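PDB 2PNW: membrane-bound lytic murein transglycosylase from Agrobacterium tumefaciens, which probably cleaves the glycan strands of peptidoglycan between N-acetylmuramic acid and N-acetylglucosamine, as other MltA-type lytic transglycosylases do, leaving 1,6-anhydromuramic acid ends. Local coordinates for residues A[296-301]-A[361-366]; A[30-35]-A[76-81]; A[37-42]-A[55-60]. One frame throughout, in Å; residues are numbered along the deposited sequence. Where two conformers were deposited one is given.

Contact 1. Residues A[296-301]-A[361-366]; sequences FGLPFF and LLPRIA
Pro299 and Leu361 meet on two antiparallel strands, where Leu361 N gives Pro299 O the one backbone bond between the two segments, 2.9 Å long and nearly straight at the hydrogen (172°) though the donor is tilted 30° from the carbonyl plane. Beside that bond the two side chains cross at about a right angle, Pro299 CB resting 4.0 Å from Leu361 CB. With Leu361 CG anti to its own carbonyl carbon (chi1 -57°), CD1 also comes to the proline CB. The other end of the proline ring, CD, sits 3.4 Å from Leu361 O, a buried carbonyl that finds no polar partner in the model. One residue earlier, Leu298 places CD2 3.8 Å from Pro363 CD, again crosswise, and the same methyl lies near Leu361 O, so this oxygen has carbon neighbours in both Pro299 CD and Leu298 CD2. Leu319 of strand 316-324 packs on both Pro299 and Leu361, and Phe301 carries the strand pairing on through a backbone bond with Tyr359. The pair thus lies at the start of strand 299-304 and toward the end of strand 353-363, an antiparallel pairing in the region of the 3D domain, a family of the double-psi beta-barrel clan.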
ATOM      1  N   PHE A 296       4.701  11.311   0.283  1.00 16.45           N
ATOM      2  CA  PHE A 296       5.527  10.140  -0.046  1.00 16.90           C
ATOM      3  C   PHE A 296       7.029  10.437  -0.015  1.00 16.72           C
ATOM      4  O   PHE A 296       7.459  11.565  -0.295  1.00 16.86           O
ATOM      5  CB  PHE A 296       5.174   9.583  -1.429  1.00 16.01           C
ATOM      6  CG  PHE A 296       3.769   9.013  -1.529  1.00 18.03           C
ATOM      7  CD1 PHE A 296       3.217   8.273  -0.492  1.00 21.42           C
ATOM      8  CD2 PHE A 296       3.026   9.201  -2.682  1.00 19.85           C
ATOM      9  CE1 PHE A 296       1.909   7.730  -0.592  1.00 22.72           C
ATOM     10  CE2 PHE A 296       1.711   8.660  -2.797  1.00 20.97           C
ATOM     11  CZ  PHE A 296       1.165   7.931  -1.747  1.00 18.74           C
ATOM     12  N   GLY A 297       7.814   9.418   0.315  1.00 16.71           N
ATOM     13  CA  GLY A 297       9.263   9.520   0.241  1.00 17.11           C
ATOM     14  C   GLY A 297       9.934   9.908   1.545  1.00 17.39           C
ATOM     15  O   GLY A 297      11.147   9.824   1.637  1.00 18.02           O
ATOM     16  N   LEU A 298       9.166  10.371   2.524  1.00 17.16           N
ATOM     17  CA  LEU A 298       9.745  10.798   3.799  1.00 18.54           C
ATOM     18  C   LEU A 298      10.081   9.593   4.678  1.00 18.34           C
ATOM     19  O   LEU A 298       9.365   8.592   4.629  1.00 17.81           O
ATOM     20  CB  LEU A 298       8.772  11.708   4.534  1.00 18.85           C
ATOM     21  CG  LEU A 298       8.758  13.109   3.938  1.00 21.55           C
ATOM     22  CD1 LEU A 298       7.539  13.832   4.426  1.00 24.96           C
ATOM     23  CD2 LEU A 298      10.046  13.829   4.371  1.00 23.69           C
ATOM     24  N   PRO A 299      11.176   9.678   5.457  1.00 18.36           N
ATOM     25  CA  PRO A 299      11.509   8.586   6.377  1.00 18.22           C
ATOM     26  C   PRO A 299      10.647   8.611   7.633  1.00 18.12           C
ATOM     27  O   PRO A 299      10.357   9.694   8.172  1.00 17.75           O
ATOM     28  CB  PRO A 299      12.997   8.851   6.752  1.00 16.87           C
ATOM     29  CG  PRO A 299      13.443   9.988   5.836  1.00 18.54           C
ATOM     30  CD  PRO A 299      12.186  10.755   5.510  1.00 18.41           C
ATOM     31  N   PHE A 300      10.247   7.423   8.078  1.00 18.48           N
ATOM     32  CA  PHE A 300       9.514   7.253   9.325  1.00 19.99           C
ATOM     33  C   PHE A 300      10.233   6.200  10.134  1.00 20.16           C
ATOM     34  O   PHE A 300      10.486   5.104   9.614  1.00 19.53           O
ATOM     35  CB  PHE A 300       8.080   6.729   9.063  1.00 20.15           C
ATOM     36  CG  PHE A 300       7.117   7.770   8.526  1.00 22.04           C
ATOM     37  CD1 PHE A 300       6.120   8.301   9.347  1.00 23.96           C
ATOM     38  CD2 PHE A 300       7.185   8.190   7.199  1.00 20.83           C
ATOM     39  CE1 PHE A 300       5.207   9.253   8.848  1.00 22.46           C
ATOM     40  CE2 PHE A 300       6.303   9.168   6.693  1.00 19.88           C
ATOM     41  CZ  PHE A 300       5.303   9.683   7.514  1.00 20.31           C
ATOM     42  N   PHE A 301      10.544   6.510  11.400  1.00 20.60           N
ATOM     43  CA  PHE A 301      11.042   5.481  12.320  1.00 20.93           C
ATOM     44  C   PHE A 301       9.858   4.896  13.083  1.00 21.72           C
ATOM     45  O   PHE A 301       9.101   5.638  13.724  1.00 22.32           O
ATOM     46  CB  PHE A 301      12.096   6.044  13.284  1.00 20.55           C
ATOM     47  CG  PHE A 301      12.797   4.968  14.100  1.00 20.90           C
ATOM     48  CD1 PHE A 301      13.880   4.276  13.582  1.00 22.39           C
ATOM     49  CD2 PHE A 301      12.355   4.659  15.385  1.00 20.60           C
ATOM     50  CE1 PHE A 301      14.510   3.262  14.327  1.00 23.78           C
ATOM     51  CE2 PHE A 301      12.970   3.665  16.124  1.00 20.89           C
ATOM     52  CZ  PHE A 301      14.054   2.976  15.608  1.00 21.31           C
ATOM     53  N   LEU A 361      11.024  11.846  10.062  1.00 22.31           N
ATOM     54  CA  LEU A 361      12.284  12.571   9.970  1.00 21.93           C
ATOM     55  C   LEU A 361      12.104  13.658   8.925  1.00 22.42           C
ATOM     56  O   LEU A 361      11.892  13.358   7.741  1.00 21.53           O
ATOM     57  CB  LEU A 361      13.448  11.652   9.599  1.00 21.79           C
ATOM     58  CG  LEU A 361      13.797  10.425  10.462  1.00 22.77           C
ATOM     59  CD1 LEU A 361      15.177   9.900  10.060  1.00 25.99           C
ATOM     60  CD2 LEU A 361      13.783  10.733  11.938  1.00 26.05           C
ATOM     61  N   LEU A 362      12.155  14.917   9.355  1.00 22.82           N
ATOM     62  CA  LEU A 362      11.982  16.032   8.406  1.00 22.88           C
ATOM     63  C   LEU A 362      13.315  16.546   7.923  1.00 23.92           C
ATOM     64  O   LEU A 362      14.230  16.716   8.727  1.00 23.94           O
ATOM     65  CB  LEU A 362      11.185  17.185   9.028  1.00 22.67           C
ATOM     66  CG  LEU A 362       9.838  16.852   9.670  1.00 22.13           C
ATOM     67  CD1 LEU A 362       9.114  18.123  10.054  1.00 20.56           C
ATOM     68  CD2 LEU A 362       8.983  16.033   8.696  1.00 23.28           C
ATOM     69  N   PRO A 363      13.424  16.837   6.612  1.00 25.07           N
ATOM     70  CA  PRO A 363      14.596  17.507   6.073  1.00 26.01           C
ATOM     71  C   PRO A 363      14.842  18.765   6.907  1.00 27.45           C
ATOM     72  O   PRO A 363      13.878  19.462   7.291  1.00 25.58           O
ATOM     73  CB  PRO A 363      14.149  17.910   4.663  1.00 26.48           C
ATOM     74  CG  PRO A 363      13.078  16.926   4.290  1.00 25.85           C
ATOM     75  CD  PRO A 363      12.402  16.566   5.570  1.00 25.52           C
ATOM     76  N   ARG A 364      16.105  19.067   7.201  1.00 29.84           N
ATOM     77  CA  ARG A 364      16.355  20.068   8.239  1.00 33.16           C
ATOM     78  C   ARG A 364      15.910  21.497   7.904  1.00 33.70           C
ATOM     79  O   ARG A 364      15.500  22.219   8.809  1.00 34.52           O
ATOM     80  CB  ARG A 364      17.743  19.917   8.915  1.00 32.90           C
ATOM     81  CG  ARG A 364      18.919  20.559   8.254  1.00 35.96           C
ATOM     82  CD  ARG A 364      20.246  20.149   8.959  1.00 35.84           C
ATOM     83  NE  ARG A 364      20.254  20.447  10.392  1.00 42.77           N
ATOM     84  CZ  ARG A 364      20.063  19.554  11.369  1.00 45.24           C
ATOM     85  NH1 ARG A 364      20.086  19.950  12.636  1.00 45.47           N
ATOM     86  NH2 ARG A 364      19.839  18.266  11.093  1.00 46.69           N
ATOM     87  N   ILE A 365      15.878  21.869   6.623  1.00 34.82           N
ATOM     88  CA  ILE A 365      15.293  23.177   6.230  1.00 36.40           C
ATOM     89  C   ILE A 365      13.786  23.262   6.478  1.00 35.79           C
ATOM     90  O   ILE A 365      13.286  24.309   6.912  1.00 36.08           O
ATOM     91  CB  ILE A 365      15.588  23.613   4.753  1.00 36.79           C
ATOM     92  CG1 ILE A 365      14.832  22.728   3.740  1.00 37.77           C
ATOM     93  CG2 ILE A 365      17.109  23.675   4.489  1.00 39.19           C
ATOM     94  CD1 ILE A 365      14.460  23.410   2.396  1.00 37.70           C
ATOM     95  N   ALA A 366      13.073  22.167   6.212  1.00 34.75           N
ATOM     96  CA  ALA A 366      11.630  22.099   6.451  1.00 34.67           C
ATOM     97  C   ALA A 366      11.303  22.061   7.931  1.00 34.55           C
ATOM     98  O   ALA A 366      10.247  22.532   8.353  1.00 35.03           O
ATOM     99  CB  ALA A 366      11.028  20.884   5.773  1.00 34.02           C
TER

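Contact 2. Residues A[30-35]-A[76-81]; sequences PAMATI and RQFFET
Segments 30-35 and 76-81, on helices 28-39 and 72-82, stand well apart, the nearest CA atoms, those of Met32 and Phe79, being 12.2 Å from each other, so only long side chains bridge the gap. Met32 does the reaching: its CB points toward the other helix, and the chain runs extended to the sulfur before bending at chi3 (-69°), which carries CE to the two phenylalanines. The methyl lies 3.8 Å from Phe79 CZ and 4.1 Å from Phe78 CE2, oblique to both rings. Behind it the sulfur makes a Met-aromatic contact, with SD 5.2 Å from the centroid of the Phe79 ring and 68° off its normal. The two rings are themselves set against each other: Phe78 CD2 stands 3.7 Å above the plane of the Phe79 ring, over its centre, while Phe79 CD2 lies at the edge of Phe78, in its plane. Leu61 of helix 54-66 and Leu321 of strand 316-324 also touch Met32, and Phe29, like Met32 on helix 28-39, meets Phe78 edge-to-face. With every touching residue buried and no polar pairing between the two segments, the contact rests on apolar packing and on the polarisable sulfur beside the Phe79 ring.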
ATOM      1  N   PRO A  30      19.543   3.191  -1.869  1.00 17.44           N
ATOM      2  CA  PRO A  30      19.027   2.965  -3.215  1.00 17.58           C
ATOM      3  C   PRO A  30      17.560   3.379  -3.399  1.00 17.15           C
ATOM      4  O   PRO A  30      17.193   3.811  -4.473  1.00 16.99           O
ATOM      5  CB  PRO A  30      19.153   1.448  -3.408  1.00 18.17           C
ATOM      6  CG  PRO A  30      20.208   1.020  -2.456  1.00 18.47           C
ATOM      7  CD  PRO A  30      20.045   1.938  -1.258  1.00 18.16           C
ATOM      8  N   ALA A  31      16.727   3.185  -2.383  1.00 16.63           N
ATOM      9  CA  ALA A  31      15.315   3.567  -2.501  1.00 16.63           C
ATOM     10  C   ALA A  31      15.205   5.088  -2.660  1.00 15.85           C
ATOM     11  O   ALA A  31      14.429   5.565  -3.491  1.00 16.53           O
ATOM     12  CB  ALA A  31      14.517   3.089  -1.281  1.00 16.14           C
ATOM     13  N   MET A  32      15.971   5.839  -1.868  1.00 14.80           N
ATOM     14  CA  MET A  32      15.986   7.317  -1.998  1.00 15.47           C
ATOM     15  C   MET A  32      16.473   7.735  -3.401  1.00 16.46           C
ATOM     16  O   MET A  32      15.955   8.690  -4.001  1.00 16.61           O
ATOM     17  CB  MET A  32      16.872   7.954  -0.905  1.00 16.04           C
ATOM     18  CG  MET A  32      16.213   8.033   0.518  1.00 16.40           C
ATOM     19  SD  MET A  32      17.122   9.118   1.723  1.00 12.05           S
ATOM     20  CE  MET A  32      18.578   8.060   1.885  1.00 20.72           C
ATOM     21  N   ALA A  33      17.474   7.026  -3.936  1.00 15.75           N
ATOM     22  CA  ALA A  33      17.900   7.279  -5.333  1.00 16.54           C
ATOM     23  C   ALA A  33      16.772   7.047  -6.366  1.00 16.18           C
ATOM     24  O   ALA A  33      16.651   7.789  -7.362  1.00 16.84           O
ATOM     25  CB  ALA A  33      19.160   6.436  -5.676  1.00 17.69           C
ATOM     26  N   THR A  34      15.926   6.035  -6.146  1.00 15.39           N
ATOM     27  CA  THR A  34      14.835   5.801  -7.088  1.00 15.51           C
ATOM     28  C   THR A  34      13.800   6.934  -6.990  1.00 15.76           C
ATOM     29  O   THR A  34      13.222   7.327  -8.009  1.00 14.26           O
ATOM     30  CB  THR A  34      14.103   4.414  -6.911  1.00 16.23           C
ATOM     31  OG1 THR A  34      13.467   4.349  -5.632  1.00 17.23           O
ATOM     32  CG2 THR A  34      15.085   3.266  -7.013  1.00 18.29           C
ATOM     33  N   ILE A  35      13.557   7.420  -5.771  1.00 15.10           N
ATOM     34  CA  ILE A  35      12.612   8.544  -5.566  1.00 15.45           C
ATOM     35  C   ILE A  35      13.154   9.794  -6.262  1.00 15.84           C
ATOM     36  O   ILE A  35      12.409  10.498  -6.952  1.00 15.71           O
ATOM     37  CB  ILE A  35      12.401   8.840  -4.081  1.00 15.47           C
ATOM     38  CG1 ILE A  35      11.786   7.607  -3.383  1.00 16.06           C
ATOM     39  CG2 ILE A  35      11.392  10.009  -3.906  1.00 13.39           C
ATOM     40  CD1 ILE A  35      11.979   7.700  -1.846  1.00 16.65           C
ATOM     41  N   ARG A  76      23.144   5.721   9.509  1.00 24.16           N
ATOM     42  CA  ARG A  76      22.431   6.434  10.577  1.00 24.71           C
ATOM     43  C   ARG A  76      22.913   7.881  10.677  1.00 24.75           C
ATOM     44  O   ARG A  76      22.100   8.790  10.876  1.00 25.00           O
ATOM     45  CB  ARG A  76      22.592   5.735  11.939  1.00 23.87           C
ATOM     46  CG  ARG A  76      21.921   4.372  12.032  1.00 26.08           C
ATOM     47  CD  ARG A  76      21.939   3.834  13.455  1.00 25.82           C
ATOM     48  NE  ARG A  76      23.314   3.666  13.924  1.00 29.37           N
ATOM     49  CZ  ARG A  76      24.017   2.539  13.829  1.00 31.45           C
ATOM     50  NH1 ARG A  76      23.485   1.448  13.276  1.00 31.58           N
ATOM     51  NH2 ARG A  76      25.263   2.501  14.294  1.00 32.27           N
ATOM     52  N   GLN A  77      24.228   8.093  10.544  1.00 24.36           N
ATOM     53  CA  GLN A  77      24.810   9.432  10.684  1.00 24.78           C
ATOM     54  C   GLN A  77      24.294  10.370   9.615  1.00 24.11           C
ATOM     55  O   GLN A  77      24.074  11.554   9.873  1.00 24.11           O
ATOM     56  CB  GLN A  77      26.350   9.392  10.645  1.00 25.34           C
ATOM     57  CG  GLN A  77      27.000  10.772  10.882  1.00 29.27           C
ATOM     58  CD  GLN A  77      26.740  11.314  12.286  1.00 33.82           C
ATOM     59  OE1 GLN A  77      27.080  10.676  13.280  1.00 36.19           O
ATOM     60  NE2 GLN A  77      26.142  12.499  12.368  1.00 33.70           N
ATOM     61  N   PHE A  78      24.100   9.852   8.406  1.00 22.91           N
ATOM     62  CA  PHE A  78      23.486  10.656   7.370  1.00 22.10           C
ATOM     63  C   PHE A  78      22.192  11.315   7.864  1.00 21.92           C
ATOM     64  O   PHE A  78      21.992  12.533   7.697  1.00 22.53           O
ATOM     65  CB  PHE A  78      23.163   9.813   6.131  1.00 21.34           C
ATOM     66  CG  PHE A  78      22.334  10.562   5.127  1.00 21.18           C
ATOM     67  CD1 PHE A  78      22.928  11.519   4.308  1.00 21.03           C
ATOM     68  CD2 PHE A  78      20.950  10.335   5.024  1.00 21.31           C
ATOM     69  CE1 PHE A  78      22.154  12.272   3.391  1.00 23.04           C
ATOM     70  CE2 PHE A  78      20.174  11.070   4.135  1.00 20.96           C
ATOM     71  CZ  PHE A  78      20.779  12.043   3.305  1.00 20.56           C
ATOM     72  N   PHE A  79      21.307  10.512   8.449  1.00 21.60           N
ATOM     73  CA  PHE A  79      20.008  11.023   8.916  1.00 22.18           C
ATOM     74  C   PHE A  79      20.145  11.974  10.101  1.00 23.21           C
ATOM     75  O   PHE A  79      19.447  12.995  10.165  1.00 23.25           O
ATOM     76  CB  PHE A  79      19.023   9.875   9.217  1.00 21.30           C
ATOM     77  CG  PHE A  79      18.590   9.135   7.980  1.00 21.30           C
ATOM     78  CD1 PHE A  79      17.659   9.702   7.100  1.00 20.63           C
ATOM     79  CD2 PHE A  79      19.163   7.912   7.654  1.00 22.11           C
ATOM     80  CE1 PHE A  79      17.282   9.038   5.920  1.00 19.69           C
ATOM     81  CE2 PHE A  79      18.798   7.250   6.468  1.00 21.43           C
ATOM     82  CZ  PHE A  79      17.864   7.821   5.607  1.00 18.76           C
ATOM     83  N   GLU A  80      21.029  11.631  11.036  1.00 24.10           N
ATOM     84  CA  GLU A  80      21.308  12.501  12.198  1.00 24.92           C
ATOM     85  C   GLU A  80      21.801  13.881  11.809  1.00 25.08           C
ATOM     86  O   GLU A  80      21.421  14.852  12.436  1.00 25.86           O
ATOM     87  CB  GLU A  80      22.301  11.836  13.158  1.00 25.60           C
ATOM     88  CG  GLU A  80      21.799  10.492  13.650  1.00 29.03           C
ATOM     89  CD  GLU A  80      22.559   9.962  14.842  1.00 35.97           C
ATOM     90  OE1 GLU A  80      23.006  10.793  15.675  1.00 38.78           O
ATOM     91  OE2 GLU A  80      22.690   8.713  14.946  1.00 35.89           O
ATOM     92  N   THR A  81      22.613  13.962  10.759  1.00 25.09           N
ATOM     93  CA  THR A  81      23.149  15.215  10.252  1.00 25.70           C
ATOM     94  C   THR A  81      22.114  16.023   9.459  1.00 25.86           C
ATOM     95  O   THR A  81      22.070  17.256   9.566  1.00 25.70           O
ATOM     96  CB  THR A  81      24.399  14.951   9.367  1.00 25.87           C
ATOM     97  OG1 THR A  81      25.426  14.370  10.163  1.00 27.53           O
ATOM     98  CG2 THR A  81      24.946  16.239   8.721  1.00 27.23           C
TER

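Contact 3. Residues A[37-42]-A[55-60]; sequences SHLRNA and AELVSL
A helix-loop-helix unit near the N terminus brings the end of helix 28-39 against the first turns of helix 54-66, and Leu39 carries the contact between the two segments. The backbones come closest at Leu39 and Val58, with CA atoms 7.9 Å apart. Leu39 holds CG anti to its carbonyl carbon (chi1 -67°) and has an extended second torsion, which sets CD1 against two successive residues of the partner helix. There CD1 meets Val58 CG2 at 3.8 Å, the two side chains passing alongside each other in opposite directions, and Leu57 CD2 at 4.2 Å, where they cross at about a right angle. This is a small, purely apolar patch that is only partly buried: Leu57 is buried, whereas Leu39 and Val58 remain partly exposed. Ile35 and Leu36, farther back on helix 28-39, extend it by touching Leu57 and Val58 respectively, and Tyr45 of the intervening loop packs on Leu39. Next along the chain, Arg40, just past the helical residues 37-39, forms salt bridges through NH2 with Glu62 and Glu65 of helix 54-66, adding a charged tie beside the apolar one. Within helix 54-66 the Ser59 side chain folds back on its own backbone, with OG giving a 2.6 Å hydrogen bond to Glu56 O that lies in the carbonyl plane, on a lone pair.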
ATOM      1  N   SER A  37      15.329  10.038  -8.809  1.00 17.34           N
ATOM      2  CA  SER A  37      15.196   9.812 -10.249  1.00 18.24           C
ATOM      3  C   SER A  37      13.764  10.036 -10.711  1.00 18.18           C
ATOM      4  O   SER A  37      13.522  10.677 -11.746  1.00 18.42           O
ATOM      5  CB  SER A  37      15.681   8.383 -10.599  1.00 18.98           C
ATOM      6  OG  SER A  37      15.613   8.151 -11.997  1.00 22.92           O
ATOM      7  N   HIS A  38      12.799   9.497  -9.964  1.00 17.86           N
ATOM      8  CA  HIS A  38      11.403   9.689 -10.317  1.00 17.62           C
ATOM      9  C   HIS A  38      11.038  11.187 -10.285  1.00 17.86           C
ATOM     10  O   HIS A  38      10.401  11.699 -11.221  1.00 17.85           O
ATOM     11  CB  HIS A  38      10.481   8.899  -9.380  1.00 17.97           C
ATOM     12  CG  HIS A  38       9.031   9.198  -9.586  1.00 18.17           C
ATOM     13  ND1 HIS A  38       8.340   8.776 -10.706  1.00 18.65           N
ATOM     14  CD2 HIS A  38       8.144   9.889  -8.832  1.00 19.50           C
ATOM     15  CE1 HIS A  38       7.090   9.211 -10.637  1.00 16.86           C
ATOM     16  NE2 HIS A  38       6.948   9.890  -9.513  1.00 19.55           N
ATOM     17  N   LEU A  39      11.410  11.886  -9.213  1.00 16.38           N
ATOM     18  CA  LEU A  39      10.980  13.296  -9.071  1.00 16.84           C
ATOM     19  C   LEU A  39      11.665  14.218 -10.077  1.00 18.20           C
ATOM     20  O   LEU A  39      11.176  15.328 -10.338  1.00 18.57           O
ATOM     21  CB  LEU A  39      11.194  13.789  -7.648  1.00 16.79           C
ATOM     22  CG  LEU A  39      10.291  13.108  -6.611  1.00 15.09           C
ATOM     23  CD1 LEU A  39      10.623  13.622  -5.247  1.00 15.29           C
ATOM     24  CD2 LEU A  39       8.782  13.368  -6.916  1.00 15.77           C
ATOM     25  N   ARG A  40      12.782  13.753 -10.643  1.00 18.28           N
ATOM     26  CA  ARG A  40      13.468  14.514 -11.708  1.00 19.61           C
ATOM     27  C   ARG A  40      12.852  14.286 -13.081  1.00 20.72           C
ATOM     28  O   ARG A  40      13.262  14.930 -14.059  1.00 22.03           O
ATOM     29  CB  ARG A  40      14.944  14.146 -11.747  1.00 18.72           C
ATOM     30  CG  ARG A  40      15.722  14.754 -10.575  1.00 18.68           C
ATOM     31  CD  ARG A  40      17.151  14.217 -10.552  1.00 20.96           C
ATOM     32  NE  ARG A  40      17.995  14.970  -9.624  1.00 23.05           N
ATOM     33  CZ  ARG A  40      19.192  14.567  -9.195  1.00 24.39           C
ATOM     34  NH1 ARG A  40      19.696  13.390  -9.584  1.00 21.45           N
ATOM     35  NH2 ARG A  40      19.880  15.336  -8.356  1.00 23.26           N
ATOM     36  N   ASN A  41      11.871  13.387 -13.163  1.00 21.20           N
ATOM     37  CA  ASN A  41      11.291  13.079 -14.491  0.50 22.32           C
ATOM     38  C   ASN A  41       9.813  12.734 -14.407  1.00 22.93           C
ATOM     39  O   ASN A  41       9.244  12.064 -15.306  1.00 24.52           O
ATOM     40  CB  ASN A  41      12.090  11.978 -15.223  0.50 22.36           C
ATOM     41  CG  ASN A  41      11.835  11.942 -16.755  0.50 23.47           C
ATOM     42  OD1 ASN A  41      11.461  12.941 -17.388  0.50 24.13           O
ATOM     43  ND2 ASN A  41      12.061  10.777 -17.349  0.50 23.82           N
ATOM     44  N   ALA A  42       9.156  13.263 -13.377  1.00 21.01           N
ATOM     45  CA  ALA A  42       7.710  13.084 -13.246  1.00 21.10           C
ATOM     46  C   ALA A  42       7.135  14.248 -12.469  1.00 20.63           C
ATOM     47  O   ALA A  42       7.892  15.012 -11.877  1.00 21.51           O
ATOM     48  CB  ALA A  42       7.389  11.749 -12.513  1.00 20.28           C
ATOM     49  N   ALA A  55       9.549  19.271  -3.088  1.00 18.77           N
ATOM     50  CA  ALA A  55      10.795  20.045  -3.200  1.00 18.81           C
ATOM     51  C   ALA A  55      11.647  20.006  -1.930  1.00 19.02           C
ATOM     52  O   ALA A  55      12.875  19.946  -2.011  1.00 20.36           O
ATOM     53  CB  ALA A  55      10.515  21.497  -3.593  1.00 18.71           C
ATOM     54  N   GLU A  56      11.015  20.054  -0.765  1.00 19.07           N
ATOM     55  CA  GLU A  56      11.746  19.951   0.518  1.00 19.80           C
ATOM     56  C   GLU A  56      12.382  18.562   0.664  1.00 18.99           C
ATOM     57  O   GLU A  56      13.536  18.429   1.066  1.00 18.51           O
ATOM     58  CB  GLU A  56      10.826  20.273   1.702  1.00 20.22           C
ATOM     59  CG  GLU A  56      10.577  21.798   1.824  1.00 21.63           C
ATOM     60  CD  GLU A  56       9.497  22.201   2.819  1.00 22.88           C
ATOM     61  OE1 GLU A  56       8.509  21.460   3.055  1.00 23.98           O
ATOM     62  OE2 GLU A  56       9.651  23.301   3.384  1.00 26.98           O
ATOM     63  N   LEU A  57      11.623  17.535   0.312  1.00 19.48           N
ATOM     64  CA  LEU A  57      12.157  16.164   0.288  1.00 18.94           C
ATOM     65  C   LEU A  57      13.367  16.043  -0.640  1.00 19.09           C
ATOM     66  O   LEU A  57      14.357  15.403  -0.296  1.00 18.77           O
ATOM     67  CB  LEU A  57      11.079  15.175  -0.147  1.00 19.98           C
ATOM     68  CG  LEU A  57      11.522  13.713  -0.436  1.00 19.96           C
ATOM     69  CD1 LEU A  57      12.024  12.998   0.817  1.00 22.81           C
ATOM     70  CD2 LEU A  57      10.415  12.917  -1.119  1.00 21.72           C
ATOM     71  N   VAL A  58      13.281  16.646  -1.821  1.00 18.36           N
ATOM     72  CA  VAL A  58      14.388  16.610  -2.793  1.00 18.59           C
ATOM     73  C   VAL A  58      15.686  17.137  -2.174  1.00 19.14           C
ATOM     74  O   VAL A  58      16.754  16.612  -2.435  1.00 19.03           O
ATOM     75  CB  VAL A  58      14.015  17.351  -4.105  1.00 18.92           C
ATOM     76  CG1 VAL A  58      15.267  17.696  -4.940  1.00 17.78           C
ATOM     77  CG2 VAL A  58      13.063  16.475  -4.925  1.00 17.16           C
ATOM     78  N   SER A  59      15.596  18.128  -1.295  1.00 20.20           N
ATOM     79  CA  SER A  59      16.816  18.637  -0.686  1.00 21.44           C
ATOM     80  C   SER A  59      17.533  17.543   0.109  1.00 21.05           C
ATOM     81  O   SER A  59      18.758  17.431   0.002  1.00 20.68           O
ATOM     82  CB  SER A  59      16.577  19.913   0.148  1.00 22.09           C
ATOM     83  OG  SER A  59      15.837  19.610   1.316  1.00 25.91           O
ATOM     84  N   LEU A  60      16.779  16.707   0.839  1.00 20.49           N
ATOM     85  CA  LEU A  60      17.353  15.543   1.550  1.00 19.93           C
ATOM     86  C   LEU A  60      17.891  14.480   0.590  1.00 19.69           C
ATOM     87  O   LEU A  60      18.993  13.951   0.783  1.00 18.96           O
ATOM     88  CB  LEU A  60      16.327  14.920   2.507  1.00 20.29           C
ATOM     89  CG  LEU A  60      16.743  13.711   3.375  1.00 20.61           C
ATOM     90  CD1 LEU A  60      17.864  14.086   4.359  1.00 21.25           C
ATOM     91  CD2 LEU A  60      15.552  13.216   4.130  1.00 20.95           C
TER

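How the contacts relate
From the N terminus, helix 28-39 supplies the first segment of contact 2 and then of contact 3. The short loop after it is closed by contact 3, where helix 54-66 returns; helix 72-82 follows and closes the larger loop of contact 2, which encloses contact 3 entirely. Contact 1 comes later, in series with both, pairing strand 299-304 with strand 353-363 near the C terminus. The three sites adjoin: Phe79 touches Leu361 and Pro299, Leu57 packs on the backbone of Phe296 and Gly297, and Phe78 meets Leu60. Together they lay the three N-terminal helices against the strands formed by the C-terminal part of the chain.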